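Long-range contact in TarM (Staphylococcus aureus subsp. aureus 21178, PDB 4X7R), which is a glycosyltransferase of the GT-B fold, with two domains built on parallel beta sheets and a long antiparallel sheet added to one: residues I38-Y43 / T64-V69. The protein carries 1 engineered substitution. Sequence-based numbering, arbitrary orientation.
Sequences IVTFDY and TKMYNV
N68 reaches across to T40 and D42 with one amide nitrogen. Its CG stands anti to the backbone N (chi1 175°), and ND2 gives one hydrogen to T40 OG1 at 2.9 Å and the other to D42 O at 2.8 Å. Both acceptors lie close to the amide plane. OD1 turns instead to the backbone N of E71, so N68 N-caps helix 69-78; asparagine suits this place because a single flat group offers donors to the strand end and the loop after it, and an acceptor to the helix. T40 crosses M66 at about a right angle; threonine serves both neighbours, its hydroxyl accepting from N68 while CG2 touches M66 SD. On the same face, I38 CD1 meets T64 CG2 at 3.8 Å, methyl to methyl. On the opposite face V39 CG2 lies 4.3 Å from Y67 CB, and Y67 packs on helix 203-214. Beta-branched I38 and V39 suit a buried strand. The strands belong to a right-handed beta-alpha-beta crossover at the edge of a Rossmann-like sheet, with helix 47-56 over T40 and M66. Two hydrogen bonds from ND2 and the cap through OD1 should fix the amide's rotation, tying F41's pocket-lining loop to the next helix.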
loop_
_atom_site.group_PDB
_atom_site.type_symbol
_atom_site.label_atom_id
_atom_site.label_comp_id
_atom_site.label_asym_id
_atom_site.label_seq_id
_atom_site.Cartn_x
_atom_site.Cartn_y
_atom_site.Cartn_z
ATOM N N ILE A 38 -1.527 -10.548 8.746
ATOM C CA ILE A 38 -1.044 -9.187 8.530
ATOM C C ILE A 38 -1.285 -8.338 9.767
ATOM O O ILE A 38 -2.369 -8.396 10.340
ATOM C CB ILE A 38 -1.667 -8.603 7.236
ATOM C CG1 ILE A 38 -1.283 -9.530 5.987
ATOM C CG2 ILE A 38 -1.236 -7.129 7.028
ATOM C CD1 ILE A 38 -1.868 -9.155 4.615
ATOM N N VAL A 39 -0.259 -7.590 10.202
ATOM C CA VAL A 39 -0.351 -6.659 11.348
ATOM C C VAL A 39 -0.236 -5.234 10.792
ATOM O O VAL A 39 0.745 -4.932 10.113
ATOM C CB VAL A 39 0.724 -6.918 12.428
ATOM C CG1 VAL A 39 0.524 -5.992 13.638
ATOM C CG2 VAL A 39 0.754 -8.395 12.841
ATOM N N THR A 40 -1.249 -4.383 11.050
ATOM C CA THR A 40 -1.279 -2.976 10.639
ATOM C C THR A 40 -1.260 -2.065 11.870
ATOM O O THR A 40 -1.548 -2.525 12.978
ATOM C CB THR A 40 -2.417 -2.677 9.667
ATOM O OG1 THR A 40 -3.677 -2.874 10.328
ATOM C CG2 THR A 40 -2.320 -3.496 8.383
ATOM N N PHE A 41 -0.896 -0.773 11.675
ATOM C CA PHE A 41 -0.734 0.180 12.767
ATOM C C PHE A 41 -1.519 1.473 12.593
ATOM O O PHE A 41 -1.530 2.285 13.500
ATOM C CB PHE A 41 0.782 0.460 13.011
ATOM C CG PHE A 41 1.594 -0.804 13.228
ATOM C CD1 PHE A 41 1.617 -1.431 14.470
ATOM C CD2 PHE A 41 2.334 -1.367 12.183
ATOM C CE1 PHE A 41 2.348 -2.615 14.666
ATOM C CE2 PHE A 41 3.053 -2.551 12.375
ATOM C CZ PHE A 41 3.051 -3.175 13.615
ATOM N N ASP A 42 -2.214 1.658 11.473
ATOM C CA ASP A 42 -2.975 2.884 11.282
ATOM C C ASP A 42 -4.354 2.794 11.950
ATOM O O ASP A 42 -4.826 1.712 12.330
ATOM C CB ASP A 42 -3.172 3.152 9.770
ATOM C CG ASP A 42 -4.058 2.110 9.118
ATOM O OD1 ASP A 42 -3.880 0.909 9.417
ATOM O OD2 ASP A 42 -4.914 2.491 8.293
ATOM N N TYR A 43 -5.031 3.932 11.972
ATOM C CA TYR A 43 -6.359 4.068 12.508
ATOM C C TYR A 43 -7.326 4.288 11.357
ATOM O O TYR A 43 -7.151 5.207 10.556
ATOM C CB TYR A 43 -6.436 5.270 13.498
ATOM C CG TYR A 43 -7.850 5.452 14.001
ATOM C CD1 TYR A 43 -8.382 4.596 14.962
ATOM C CD2 TYR A 43 -8.696 6.400 13.428
ATOM C CE1 TYR A 43 -9.700 4.726 15.391
ATOM C CE2 TYR A 43 -10.021 6.525 13.829
ATOM C CZ TYR A 43 -10.516 5.698 14.822
ATOM O OH TYR A 43 -11.835 5.795 15.181
ATOM N N THR A 64 -6.523 -15.081 5.564
ATOM C CA THR A 64 -5.687 -14.010 6.102
ATOM C C THR A 64 -6.455 -13.130 7.094
ATOM O O THR A 64 -7.496 -12.553 6.761
ATOM C CB THR A 64 -5.055 -13.172 5.006
ATOM O OG1 THR A 64 -4.519 -14.024 4.001
ATOM C CG2 THR A 64 -3.990 -12.205 5.545
ATOM N N LYS A 65 -5.916 -13.018 8.303
ATOM C CA LYS A 65 -6.436 -12.128 9.324
ATOM C C LYS A 65 -5.628 -10.847 9.258
ATOM O O LYS A 65 -4.440 -10.866 8.900
ATOM C CB LYS A 65 -6.235 -12.725 10.734
ATOM C CG LYS A 65 -7.019 -14.002 11.020
ATOM C CD LYS A 65 -6.726 -14.527 12.424
ATOM C CE LYS A 65 -6.910 -16.033 12.543
ATOM N NZ LYS A 65 -5.704 -16.788 12.066
ATOM N N MET A 66 -6.261 -9.735 9.631
ATOM C CA MET A 66 -5.557 -8.493 9.860
ATOM C C MET A 66 -5.662 -8.173 11.329
ATOM O O MET A 66 -6.765 -8.002 11.855
ATOM C CB MET A 66 -6.014 -7.319 8.997
ATOM C CG MET A 66 -5.090 -6.107 9.157
ATOM S SD MET A 66 -5.826 -4.487 8.797
ATOM C CE MET A 66 -7.219 -4.490 10.053
ATOM N N TYR A 67 -4.521 -8.121 12.006
ATOM C CA TYR A 67 -4.428 -7.668 13.395
ATOM C C TYR A 67 -4.062 -6.170 13.320
ATOM O O TYR A 67 -3.121 -5.812 12.628
ATOM C CB TYR A 67 -3.329 -8.412 14.143
ATOM C CG TYR A 67 -3.620 -9.879 14.308
ATOM C CD1 TYR A 67 -4.546 -10.326 15.257
ATOM C CD2 TYR A 67 -2.947 -10.834 13.546
ATOM C CE1 TYR A 67 -4.793 -11.693 15.439
ATOM C CE2 TYR A 67 -3.187 -12.199 13.722
ATOM C CZ TYR A 67 -4.122 -12.623 14.655
ATOM O OH TYR A 67 -4.351 -13.957 14.835
ATOM N N ASN A 68 -4.839 -5.302 13.964
ATOM C CA ASN A 68 -4.582 -3.871 13.970
ATOM C C ASN A 68 -4.487 -3.380 15.438
ATOM O O ASN A 68 -5.264 -3.820 16.279
ATOM C CB ASN A 68 -5.644 -3.130 13.159
ATOM C CG ASN A 68 -5.500 -1.624 13.220
ATOM O OD1 ASN A 68 -6.075 -0.940 14.091
ATOM N ND2 ASN A 68 -4.686 -1.082 12.328
ATOM N N VAL A 69 -3.508 -2.518 15.739
ATOM C CA VAL A 69 -3.243 -1.978 17.089
ATOM C C VAL A 69 -4.481 -1.299 17.719
ATOM O O VAL A 69 -4.774 -1.576 18.866
ATOM C CB VAL A 69 -1.956 -1.079 17.139
ATOM C CG1 VAL A 69 -2.076 0.145 16.225
ATOM C CG2 VAL A 69 -1.624 -0.658 18.575
#